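Local coordinates for TqaA (Penicillium aethiopicum, PDB 5EJD), which forms the C-terminal condensation-like domain of a fungal nonribosomal peptide synthetase, binds a 4'-phosphopantetheine arm, and probably releases the tethered peptide by cyclising it, at residues Ile378-Asn383 with Trp424-Pro429; Gly298-Gly303 with Cys317-Val322; Lys279-Leu284 with Asn455-Ile460; Leu257-Gly262 with Gln449-Ala454. All coordinates share one frame; numbering follows the deposited sequence.

Interaction 1: residues Ile378-Asn383 with Trp424-Pro429; sequences IVQHQN and WIFTEP. With PNS (4'-phosphopantetheine), chain R.
Ile378-His381 and Trp424-Pro429 run side by side as parallel strands, their axes 4.7 Å apart and 13° from aligned, and the ladder between them alternates from Ile425 N to Ile378 O, Gln380 N to Ile425 O, Thr427 N to Gln380 O and Gln382 N to Thr427 O. Ile378 and Trp424 leave the sheet on the same face and point the same way. The methyl Ile378 CD1 rests over one face of the indole as a CH-pi contact, 3.6 Å from Trp424 CH2, while Ile378 CG2 lies 3.7 Å from Trp424 CZ3. One pair further along this face, the aliphatic part of Gln380 runs beside the Phe426 ring, CG 3.7 Å from Phe426 CE1. The two strands are central neighbours in the mixed sheet of the C-terminal lobe of this condensation domain, which has the CoA-dependent acyltransferase fold, and helix 274-289 packs against the face that carries Val379, His381 and Thr427. There, with CG anti to the backbone N (chi1 -179°), the His381 imidazole turns its edge to Thr427; ND1 meets OG1 in the ring plane in a 2.8 Å hydrogen bond whose donor may be either. Pro429 CG approaches the same ring obliquely, 4.1 Å from His381 CE1. Past the end of strand 377-381, Asn383 ND2 donates to O27 of 4'-phosphopantetheine at 3.2 Å, and Thr273 binds the cofactor as well.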
# COMPACT_ATOMS: atom_id res chain seq x y z
N ILE A 378 -7.24 -8.16 9.69
CA ILE A 378 -6.50 -7.88 8.50
C ILE A 378 -5.01 -8.02 8.77
O ILE A 378 -4.49 -7.41 9.70
CB ILE A 378 -6.78 -6.48 7.97
CG1 ILE A 378 -8.26 -6.28 7.79
CG2 ILE A 378 -6.06 -6.26 6.65
CD1 ILE A 378 -8.67 -4.89 7.41
N VAL A 379 -4.33 -8.81 7.94
CA VAL A 379 -2.91 -8.99 8.04
C VAL A 379 -2.20 -8.23 6.92
O VAL A 379 -2.55 -8.43 5.75
CB VAL A 379 -2.55 -10.46 7.90
CG1 VAL A 379 -1.05 -10.64 7.93
CG2 VAL A 379 -3.19 -11.25 9.01
N GLN A 380 -1.26 -7.33 7.27
CA GLN A 380 -0.44 -6.63 6.27
C GLN A 380 0.98 -6.98 6.42
O GLN A 380 1.62 -6.47 7.36
CB GLN A 380 -0.26 -5.14 6.43
CG GLN A 380 -1.46 -4.34 6.32
CD GLN A 380 -1.25 -2.98 5.68
OE1 GLN A 380 -0.22 -2.29 5.75
NE2 GLN A 380 -2.32 -2.56 5.15
N HIS A 381 1.54 -7.63 5.45
CA HIS A 381 2.93 -7.79 5.49
C HIS A 381 3.58 -6.59 4.76
O HIS A 381 3.28 -6.31 3.61
CB HIS A 381 3.31 -9.13 4.88
CG HIS A 381 4.78 -9.36 4.91
ND1 HIS A 381 5.47 -9.53 6.08
CD2 HIS A 381 5.70 -9.40 3.92
CE1 HIS A 381 6.75 -9.72 5.82
NE2 HIS A 381 6.92 -9.64 4.51
N GLN A 382 4.55 -5.95 5.40
CA GLN A 382 5.18 -4.76 4.88
C GLN A 382 6.48 -5.01 4.09
O GLN A 382 7.54 -4.59 4.50
CB GLN A 382 5.51 -3.84 6.03
CG GLN A 382 4.39 -3.59 6.98
CD GLN A 382 3.40 -2.56 6.42
OE1 GLN A 382 2.96 -2.66 5.30
NE2 GLN A 382 2.97 -1.65 7.27
N ASN A 383 6.39 -5.66 2.94
CA ASN A 383 7.52 -5.87 2.12
C ASN A 383 7.69 -4.74 1.14
O ASN A 383 7.88 -4.93 -0.06
CB ASN A 383 7.49 -7.25 1.45
CG ASN A 383 6.19 -7.58 0.79
OD1 ASN A 383 5.20 -6.86 0.89
ND2 ASN A 383 6.17 -8.71 0.11
N TRP A 424 -5.87 -5.21 13.28
CA TRP A 424 -4.79 -5.22 12.26
C TRP A 424 -3.57 -5.88 12.81
O TRP A 424 -3.18 -5.63 13.95
CB TRP A 424 -4.39 -3.80 11.85
CG TRP A 424 -5.51 -3.02 11.20
CD1 TRP A 424 -6.55 -2.42 11.83
CD2 TRP A 424 -5.67 -2.75 9.82
NE1 TRP A 424 -7.37 -1.81 10.93
CE2 TRP A 424 -6.85 -1.99 9.68
CE3 TRP A 424 -4.96 -3.12 8.69
CZ2 TRP A 424 -7.33 -1.57 8.44
CZ3 TRP A 424 -5.44 -2.69 7.44
CH2 TRP A 424 -6.60 -1.93 7.33
N ILE A 425 -2.99 -6.77 12.01
CA ILE A 425 -1.68 -7.32 12.32
C ILE A 425 -0.71 -6.93 11.19
O ILE A 425 -0.91 -7.30 10.07
CB ILE A 425 -1.72 -8.84 12.44
CG1 ILE A 425 -2.62 -9.24 13.58
CG2 ILE A 425 -0.33 -9.38 12.70
CD1 ILE A 425 -2.91 -10.73 13.62
N PHE A 426 0.29 -6.13 11.53
CA PHE A 426 1.32 -5.68 10.62
C PHE A 426 2.60 -6.46 10.92
O PHE A 426 2.93 -6.68 12.08
CB PHE A 426 1.60 -4.22 10.86
CG PHE A 426 0.41 -3.32 10.63
CD1 PHE A 426 0.06 -2.92 9.36
CD2 PHE A 426 -0.29 -2.79 11.69
CE1 PHE A 426 -1.02 -2.07 9.15
CE2 PHE A 426 -1.35 -1.95 11.48
CZ PHE A 426 -1.74 -1.61 10.21
N THR A 427 3.33 -6.86 9.90
CA THR A 427 4.64 -7.45 10.09
C THR A 427 5.69 -6.67 9.30
O THR A 427 5.56 -6.48 8.10
CB THR A 427 4.67 -8.94 9.68
OG1 THR A 427 4.05 -9.11 8.40
CG2 THR A 427 3.90 -9.74 10.68
N GLU A 428 6.73 -6.21 9.99
CA GLU A 428 7.78 -5.44 9.38
C GLU A 428 9.06 -6.25 9.38
O GLU A 428 9.62 -6.53 10.42
CB GLU A 428 8.03 -4.13 10.17
CG GLU A 428 7.03 -3.03 9.89
CD GLU A 428 7.44 -1.68 10.49
OE1 GLU A 428 8.51 -1.56 11.10
OE2 GLU A 428 6.67 -0.70 10.30
N PRO A 429 9.56 -6.56 8.20
CA PRO A 429 10.81 -7.23 8.06
C PRO A 429 12.04 -6.31 8.03
O PRO A 429 12.42 -5.83 6.98
CB PRO A 429 10.64 -7.95 6.70
CG PRO A 429 9.79 -7.03 5.91
CD PRO A 429 8.90 -6.32 6.90
O23 PNS R . 6.20 -11.60 -1.03
P24 PNS R . 4.73 -11.84 -1.27
O26 PNS R . 4.25 -13.22 -1.04
O27 PNS R . 3.80 -10.61 -0.75
C28 PNS R . 2.40 -10.56 -0.58
C29 PNS R . 1.81 -9.15 -0.12
C30 PNS R . 2.31 -9.36 1.28
C31 PNS R . 0.41 -9.63 -0.52
C32 PNS R . 2.57 -8.14 -1.04
O33 PNS R . 2.41 -8.57 -2.45
C34 PNS R . 1.79 -6.85 -0.93
O35 PNS R . 0.82 -6.64 -1.67
N36 PNS R . 1.77 -5.84 -0.12
C37 PNS R . 2.51 -5.44 0.99
C38 PNS R . 2.84 -3.96 0.89
C39 PNS R . 1.83 -2.97 1.39
O40 PNS R . 0.87 -2.74 0.71
N41 PNS R . 2.13 -2.32 2.52
C42 PNS R . 1.29 -1.34 3.14
C43 PNS R . 1.13 -0.11 2.31
S44 PNS R . 1.16 1.37 3.36

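Interaction 2: residues Gly298-Gly303 with Cys317-Val322; sequences GHTVNG and CTLNFV. With PNS (4'-phosphopantetheine), chain R.
Strand 294-301 pairs antiparallel with 320-327, one of the two outermost strands of the C-terminal sheet, in a hairpin whose long connection is irregular; His299 facing Val322 and Val301 facing Asn320 are its hydrogen-bonded pairs. Each exchanges two backbone bonds, the shortest being Val301 N to Asn320 O at 2.8 Å. The non-hydrogen-bonded pair between them sets Thr300 beside Phe321, where Thr300 OG1 lies at the edge of the ring, in its plane, 3.4 Å from Phe321 CD1. On the opposite face, with CG between the backbone N and the carbonyl carbon (chi1 76°), the His299 ring presents its edge to the Val322 carbonyl, CD2 lying 3.3 Å from Val322 O. Its NE2 touches the methyl Val322 CG2. Val301 CG2 packs alongside Asn320 CB at 3.8 Å, while the Asn320 amide leads away.

Where the strand ends, Gly303 adopts a positive phi (73°) and its CA comes within 3.6 Å of Thr318 O, while Thr318 OG1 stands 2.7 Å from Asn302 O. The Asn302 side chain starts off away from 317-322, and ND2 donates to O35 of 4'-phosphopantetheine at 3.0 Å. Leu319 adds apolar surface to the same pocket. The chemistry implies a division of labour: the paired ladder leads directly into Asn302, whose amide donates to the ligand, and buried polar atoms beside it are satisfied from outside the hairpin, His299 ND1 by a hydrogen bond with Lys279 NZ and Asn320 ND2 by the carbonyls of Glu355 and Val357.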
# COMPACT_ATOMS: atom_id res chain seq x y z
N GLY A 298 -8.98 -11.17 6.45
CA GLY A 298 -8.58 -10.21 5.45
C GLY A 298 -7.07 -10.09 5.34
O GLY A 298 -6.33 -10.39 6.30
N HIS A 299 -6.61 -9.65 4.18
CA HIS A 299 -5.23 -9.26 4.04
C HIS A 299 -5.07 -8.21 3.00
O HIS A 299 -5.93 -7.99 2.17
CB HIS A 299 -4.32 -10.48 3.79
CG HIS A 299 -4.41 -11.03 2.40
ND1 HIS A 299 -3.30 -11.47 1.72
CD2 HIS A 299 -5.46 -11.21 1.57
CE1 HIS A 299 -3.66 -11.87 0.52
NE2 HIS A 299 -4.96 -11.72 0.40
N THR A 300 -3.95 -7.50 3.10
CA THR A 300 -3.67 -6.31 2.27
C THR A 300 -2.86 -6.69 1.08
O THR A 300 -1.86 -7.37 1.20
CB THR A 300 -2.89 -5.29 3.07
OG1 THR A 300 -3.63 -4.96 4.26
CG2 THR A 300 -2.69 -4.05 2.25
N VAL A 301 -3.35 -6.33 -0.09
CA VAL A 301 -2.66 -6.60 -1.33
C VAL A 301 -2.41 -5.27 -2.05
O VAL A 301 -3.12 -4.31 -1.81
CB VAL A 301 -3.44 -7.57 -2.23
CG1 VAL A 301 -3.59 -8.92 -1.56
CG2 VAL A 301 -4.79 -6.99 -2.62
N ASN A 302 -1.41 -5.25 -2.93
CA ASN A 302 -0.93 -4.00 -3.45
C ASN A 302 -1.74 -3.44 -4.59
O ASN A 302 -1.66 -2.24 -4.89
CB ASN A 302 0.54 -4.09 -3.81
CG ASN A 302 0.82 -5.10 -4.90
OD1 ASN A 302 0.45 -4.91 -6.03
ND2 ASN A 302 1.49 -6.18 -4.54
N GLY A 303 -2.51 -4.30 -5.23
CA GLY A 303 -3.45 -3.83 -6.26
C GLY A 303 -2.85 -3.39 -7.59
O GLY A 303 -3.55 -2.77 -8.42
N CYS A 317 -3.37 5.42 -3.72
CA CYS A 317 -3.67 4.31 -2.85
C CYS A 317 -4.38 3.22 -3.64
O CYS A 317 -5.59 3.21 -3.73
CB CYS A 317 -4.55 4.79 -1.70
SG CYS A 317 -4.96 3.47 -0.53
N THR A 318 -3.60 2.32 -4.23
CA THR A 318 -4.14 1.21 -4.98
C THR A 318 -4.31 -0.03 -4.08
O THR A 318 -4.80 -1.01 -4.53
CB THR A 318 -3.24 0.83 -6.16
OG1 THR A 318 -2.00 0.36 -5.66
CG2 THR A 318 -2.99 2.00 -7.06
N LEU A 319 -3.91 0.04 -2.82
CA LEU A 319 -4.11 -1.04 -1.86
C LEU A 319 -5.51 -1.58 -1.88
O LEU A 319 -6.46 -0.84 -2.09
CB LEU A 319 -3.96 -0.54 -0.42
CG LEU A 319 -2.62 -0.12 0.02
CD1 LEU A 319 -2.70 0.22 1.49
CD2 LEU A 319 -1.62 -1.23 -0.23
N ASN A 320 -5.63 -2.86 -1.55
CA ASN A 320 -6.91 -3.45 -1.37
C ASN A 320 -6.88 -4.41 -0.19
O ASN A 320 -5.82 -4.97 0.12
CB ASN A 320 -7.37 -4.15 -2.66
CG ASN A 320 -8.88 -4.26 -2.75
OD1 ASN A 320 -9.61 -3.79 -1.87
ND2 ASN A 320 -9.36 -4.87 -3.81
N PHE A 321 -8.02 -4.55 0.48
CA PHE A 321 -8.16 -5.48 1.61
C PHE A 321 -9.15 -6.54 1.18
O PHE A 321 -10.36 -6.24 0.95
CB PHE A 321 -8.65 -4.75 2.83
CG PHE A 321 -7.91 -3.50 3.09
CD1 PHE A 321 -6.62 -3.55 3.59
CD2 PHE A 321 -8.48 -2.28 2.83
CE1 PHE A 321 -5.89 -2.39 3.80
CE2 PHE A 321 -7.78 -1.12 3.08
CZ PHE A 321 -6.48 -1.17 3.56
N VAL A 322 -8.66 -7.77 1.00
CA VAL A 322 -9.48 -8.82 0.41
C VAL A 322 -9.46 -10.10 1.24
O VAL A 322 -8.61 -10.27 2.10
CB VAL A 322 -9.03 -9.15 -1.02
CG1 VAL A 322 -9.17 -7.93 -1.91
CG2 VAL A 322 -7.60 -9.67 -1.05
O23 PNS R . 6.20 -11.60 -1.03
P24 PNS R . 4.73 -11.84 -1.27
O26 PNS R . 4.25 -13.22 -1.04
O27 PNS R . 3.80 -10.61 -0.75
C28 PNS R . 2.40 -10.56 -0.58
C29 PNS R . 1.81 -9.15 -0.12
C30 PNS R . 2.31 -9.36 1.28
C31 PNS R . 0.41 -9.63 -0.52
C32 PNS R . 2.57 -8.14 -1.04
O33 PNS R . 2.41 -8.57 -2.45
C34 PNS R . 1.79 -6.85 -0.93
O35 PNS R . 0.82 -6.64 -1.67
N36 PNS R . 1.77 -5.84 -0.12
C37 PNS R . 2.51 -5.44 0.99
C38 PNS R . 2.84 -3.96 0.89
C39 PNS R . 1.83 -2.97 1.39
O40 PNS R . 0.87 -2.74 0.71
N41 PNS R . 2.13 -2.32 2.52
C42 PNS R . 1.29 -1.34 3.14
C43 PNS R . 1.13 -0.11 2.31
S44 PNS R . 1.16 1.37 3.36

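Interaction 3: residues Lys279-Leu284 with Asn455-Ile460; sequences KAATAL and NNISAI
Between Ala281 and Leu284, helix 274-289 offers a hollow that receives Ile460 of helix 447-466. The two segments cross at 122°, and their axes come within 8.9 Å, an approach consistent with the small alanine at the contact. The bump is the gamma methyl of Ile460: a chi1 of -65°, measured to CG1, leaves CG2 anti to the backbone N, and this methyl sits 3.7 Å from Ala281 CB and equally near its CA, pressed on the helix surface. Leu284, almost one helical turn further on, flanks the hollow, with its CD2 4.1 Å from Ile460 CG2. The other branch reaches across the helix, Ile460 CD1 lying 3.9 Å from Ala281 O.

A second, smaller fit lies beside the first. Ile457 sets out to one side of the interface, and the bend at chi2 (-69°) brings CD1 against the backbone of the partner helix, 3.9 Å from Thr282 CA and 4.0 Å from Thr282 OG1. The Ala281 methyl is itself a small bump between the two isoleucines, with Ile457 CG2 at 4.4 Å from Ala281 CB and Ile460 as its nearer neighbour. Ile457 and Ile460 stand three residues apart, as do Ala281 and Leu284, so a short ridge on each helix meets the other. Phe285 of helix 274-289 also touches both isoleucines, and Ile461 and Phe464 extend the packing along helix 447-466.

Methyl groups carry nearly all of this junction. The one hydroxyl within it, Thr282 OG1, is hydrogen-bonded to Val278 O inside its own helix, which implies that the two helices are held by van der Waals fit and the burial of apolar surface.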
# COMPACT_ATOMS: atom_id res chain seq x y z
N LYS A 279 1.15 -15.30 7.07
CA LYS A 279 -0.27 -15.59 6.91
C LYS A 279 -0.63 -17.01 7.33
O LYS A 279 -1.71 -17.23 7.89
CB LYS A 279 -0.69 -15.30 5.50
CG LYS A 279 -0.84 -13.81 5.32
CD LYS A 279 -0.77 -13.32 3.91
CE LYS A 279 -0.58 -11.80 3.96
NZ LYS A 279 -0.42 -11.22 2.59
N ALA A 280 0.27 -17.97 7.12
CA ALA A 280 0.05 -19.33 7.56
C ALA A 280 0.01 -19.38 9.07
O ALA A 280 -0.84 -20.05 9.64
CB ALA A 280 1.13 -20.23 7.04
N ALA A 281 0.92 -18.66 9.72
CA ALA A 281 0.96 -18.60 11.16
C ALA A 281 -0.34 -18.05 11.71
O ALA A 281 -0.88 -18.57 12.68
CB ALA A 281 2.09 -17.71 11.61
N THR A 282 -0.84 -17.01 11.07
CA THR A 282 -2.07 -16.39 11.50
C THR A 282 -3.22 -17.38 11.33
O THR A 282 -4.12 -17.44 12.16
CB THR A 282 -2.32 -15.08 10.70
OG1 THR A 282 -1.26 -14.16 10.98
CG2 THR A 282 -3.61 -14.41 11.08
N ALA A 283 -3.22 -18.12 10.24
CA ALA A 283 -4.28 -19.08 9.95
C ALA A 283 -4.28 -20.21 10.99
O ALA A 283 -5.34 -20.59 11.48
CB ALA A 283 -4.11 -19.67 8.56
N LEU A 284 -3.09 -20.73 11.31
CA LEU A 284 -2.99 -21.77 12.32
C LEU A 284 -3.54 -21.25 13.63
O LEU A 284 -4.35 -21.92 14.27
CB LEU A 284 -1.57 -22.21 12.51
CG LEU A 284 -1.46 -23.39 13.48
CD1 LEU A 284 -2.20 -24.60 12.95
CD2 LEU A 284 0.02 -23.75 13.71
N ASN A 455 2.42 -12.46 20.87
CA ASN A 455 3.32 -13.55 21.27
C ASN A 455 3.04 -14.86 20.53
O ASN A 455 3.95 -15.51 20.08
CB ASN A 455 3.32 -13.74 22.80
CG ASN A 455 4.10 -12.64 23.51
OD1 ASN A 455 5.30 -12.56 23.41
ND2 ASN A 455 3.40 -11.78 24.22
N ASN A 456 1.77 -15.24 20.45
CA ASN A 456 1.43 -16.47 19.79
C ASN A 456 1.81 -16.47 18.32
O ASN A 456 2.38 -17.45 17.84
CB ASN A 456 -0.05 -16.76 19.95
CG ASN A 456 -0.42 -17.11 21.39
OD1 ASN A 456 0.42 -17.51 22.18
ND2 ASN A 456 -1.68 -16.88 21.75
N ILE A 457 1.49 -15.39 17.59
CA ILE A 457 1.79 -15.33 16.15
C ILE A 457 3.30 -15.41 15.99
O ILE A 457 3.79 -16.18 15.20
CB ILE A 457 1.28 -14.04 15.47
CG1 ILE A 457 -0.22 -13.83 15.63
CG2 ILE A 457 1.62 -14.05 14.02
CD1 ILE A 457 -1.08 -14.79 14.89
N SER A 458 4.05 -14.65 16.80
CA SER A 458 5.50 -14.71 16.76
C SER A 458 6.05 -16.11 16.97
O SER A 458 7.00 -16.52 16.32
CB SER A 458 6.11 -13.86 17.87
OG SER A 458 5.54 -12.59 17.85
N ALA A 459 5.52 -16.78 17.98
CA ALA A 459 6.05 -18.09 18.38
C ALA A 459 5.82 -19.06 17.23
O ALA A 459 6.71 -19.84 16.89
CB ALA A 459 5.35 -18.57 19.67
N ILE A 460 4.64 -19.00 16.63
CA ILE A 460 4.32 -19.91 15.54
C ILE A 460 5.23 -19.65 14.34
O ILE A 460 5.67 -20.58 13.67
CB ILE A 460 2.85 -19.77 15.12
CG1 ILE A 460 1.93 -20.22 16.26
CG2 ILE A 460 2.57 -20.60 13.87
CD1 ILE A 460 0.50 -19.75 16.09

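Interaction 4: residues Leu257-Gly262 with Gln449-Ala454; sequences LWTFKG and QATELA
At Thr259 a chi1 of -54° sets OG1 beside the backbone N and CG2 anti to it, so that the two branches fork near the start of the facing helix and touch Ala450 and Thr451 respectively. OG1 comes over the methyl of Ala450, 3.5 Å from its CB, while CG2 reaches Thr451, 3.7 Å from OG1 and 3.9 Å from CA; the two threonine side chains cross at about a right angle. Both hydroxyls turn to Gln447 at the start of the helix, Thr259 OG1 to its side-chain amide and Thr451 OG1 to its backbone carbonyl. In the fold this is helix 447-466 lying along strand 256-263, an outermost strand of the six-stranded mixed sheet in the condensation domain's C-terminal lobe, with the two segments' axes 8.1 Å apart and 30° from parallel. Residues on the strand alternate: Thr259 and Lys261 face the helix, whereas Trp258 turns to the other face of the sheet, where its ring meets that of Phe426. Lys261 contributes mainly its first carbon, CB standing 4.1 Å from Ala454 CB. Beyond that its chain bends at chi2 (98°) and leads away from Ala454 toward Asn455 and Ser458, further along the helix.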
# COMPACT_ATOMS: atom_id res chain seq x y z
N LEU A 257 -4.76 1.02 20.48
CA LEU A 257 -3.51 0.47 21.08
C LEU A 257 -2.63 -0.25 20.07
O LEU A 257 -3.14 -0.97 19.20
CB LEU A 257 -3.81 -0.58 22.14
CG LEU A 257 -4.38 -0.18 23.47
CD1 LEU A 257 -4.69 -1.45 24.26
CD2 LEU A 257 -3.43 0.73 24.22
N TRP A 258 -1.34 -0.03 20.20
CA TRP A 258 -0.33 -0.69 19.42
C TRP A 258 0.48 -1.57 20.32
O TRP A 258 0.98 -1.11 21.32
CB TRP A 258 0.61 0.34 18.82
CG TRP A 258 0.07 1.06 17.64
CD1 TRP A 258 -0.69 2.20 17.66
CD2 TRP A 258 0.23 0.70 16.27
NE1 TRP A 258 -0.99 2.59 16.38
CE2 TRP A 258 -0.44 1.68 15.51
CE3 TRP A 258 0.87 -0.34 15.61
CZ2 TRP A 258 -0.46 1.66 14.14
CZ3 TRP A 258 0.84 -0.37 14.24
CH2 TRP A 258 0.18 0.62 13.52
N THR A 259 0.70 -2.81 19.91
CA THR A 259 1.51 -3.73 20.66
C THR A 259 2.56 -4.38 19.74
O THR A 259 2.22 -4.83 18.67
CB THR A 259 0.59 -4.83 21.23
OG1 THR A 259 -0.46 -4.22 21.98
CG2 THR A 259 1.37 -5.78 22.10
N PHE A 260 3.81 -4.44 20.17
CA PHE A 260 4.94 -4.87 19.33
C PHE A 260 5.62 -6.11 19.89
O PHE A 260 5.65 -6.32 21.11
CB PHE A 260 6.00 -3.77 19.25
CG PHE A 260 5.46 -2.44 18.81
CD1 PHE A 260 5.29 -2.17 17.46
CD2 PHE A 260 5.11 -1.45 19.73
CE1 PHE A 260 4.79 -0.95 17.04
CE2 PHE A 260 4.58 -0.23 19.31
CZ PHE A 260 4.43 0.03 17.97
N LYS A 261 6.14 -6.94 19.00
CA LYS A 261 6.95 -8.07 19.39
C LYS A 261 7.97 -8.45 18.30
O LYS A 261 7.59 -8.85 17.22
CB LYS A 261 6.07 -9.26 19.72
CG LYS A 261 6.87 -10.52 20.01
CD LYS A 261 7.07 -10.79 21.48
CE LYS A 261 7.85 -12.09 21.74
NZ LYS A 261 9.26 -11.82 22.09
N GLY A 262 9.25 -8.35 18.63
CA GLY A 262 10.32 -8.72 17.72
C GLY A 262 10.76 -10.17 17.86
O GLY A 262 10.76 -10.73 18.94
N GLN A 449 -4.65 -9.14 26.09
CA GLN A 449 -5.10 -9.96 25.00
C GLN A 449 -4.24 -9.70 23.72
O GLN A 449 -3.82 -10.63 23.02
CB GLN A 449 -6.53 -9.50 24.81
CG GLN A 449 -7.56 -10.59 24.57
CD GLN A 449 -9.04 -10.11 24.51
OE1 GLN A 449 -9.38 -8.91 24.58
NE2 GLN A 449 -9.92 -11.08 24.41
N ALA A 450 -3.91 -8.43 23.48
CA ALA A 450 -3.09 -8.02 22.36
C ALA A 450 -1.68 -8.54 22.51
O ALA A 450 -1.07 -9.04 21.56
CB ALA A 450 -3.05 -6.51 22.24
N THR A 451 -1.15 -8.42 23.72
CA THR A 451 0.18 -8.94 24.01
C THR A 451 0.24 -10.44 23.75
O THR A 451 1.19 -10.93 23.16
CB THR A 451 0.62 -8.60 25.44
OG1 THR A 451 0.75 -7.18 25.52
CG2 THR A 451 1.98 -9.22 25.77
N GLU A 452 -0.79 -11.15 24.12
CA GLU A 452 -0.78 -12.59 23.96
C GLU A 452 -0.91 -12.95 22.46
O GLU A 452 -0.24 -13.87 21.96
CB GLU A 452 -1.88 -13.23 24.88
CG GLU A 452 -2.39 -14.56 24.34
CD GLU A 452 -3.73 -14.55 23.56
OE1 GLU A 452 -4.60 -13.68 23.74
OE2 GLU A 452 -3.95 -15.48 22.74
N LEU A 453 -1.76 -12.22 21.74
CA LEU A 453 -1.87 -12.42 20.29
C LEU A 453 -0.50 -12.25 19.57
O LEU A 453 -0.11 -13.06 18.75
CB LEU A 453 -2.91 -11.47 19.71
CG LEU A 453 -3.09 -11.48 18.20
CD1 LEU A 453 -3.50 -12.87 17.74
CD2 LEU A 453 -4.15 -10.47 17.80
N ALA A 454 0.20 -11.17 19.88
CA ALA A 454 1.50 -10.89 19.28
C ALA A 454 2.46 -11.98 19.63
O ALA A 454 3.20 -12.43 18.76
CB ALA A 454 2.03 -9.55 19.74

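From the N-terminal side, strand 256-263 opens interaction 4 and helix 274-289 opens interaction 3; both remain open until the C-terminal helix 447-466. Within that span interaction 2 closes first, joining segments 298-303 and 317-322 across 13 residues. Interaction 1 follows in series, pairing segments 378-383 and 424-429 across 40. Helix 447-466 then closes interaction 4 and, directly afterwards, interaction 3, so these two long-range contacts cross, and each encloses interactions 1 and 2. The inner pair builds the middle and one border of the sheet beside the phosphopantetheine; the outer pair packs the last helix against the sheet's other border and against helix 274-289, which in turn touches Val379 of interaction 1.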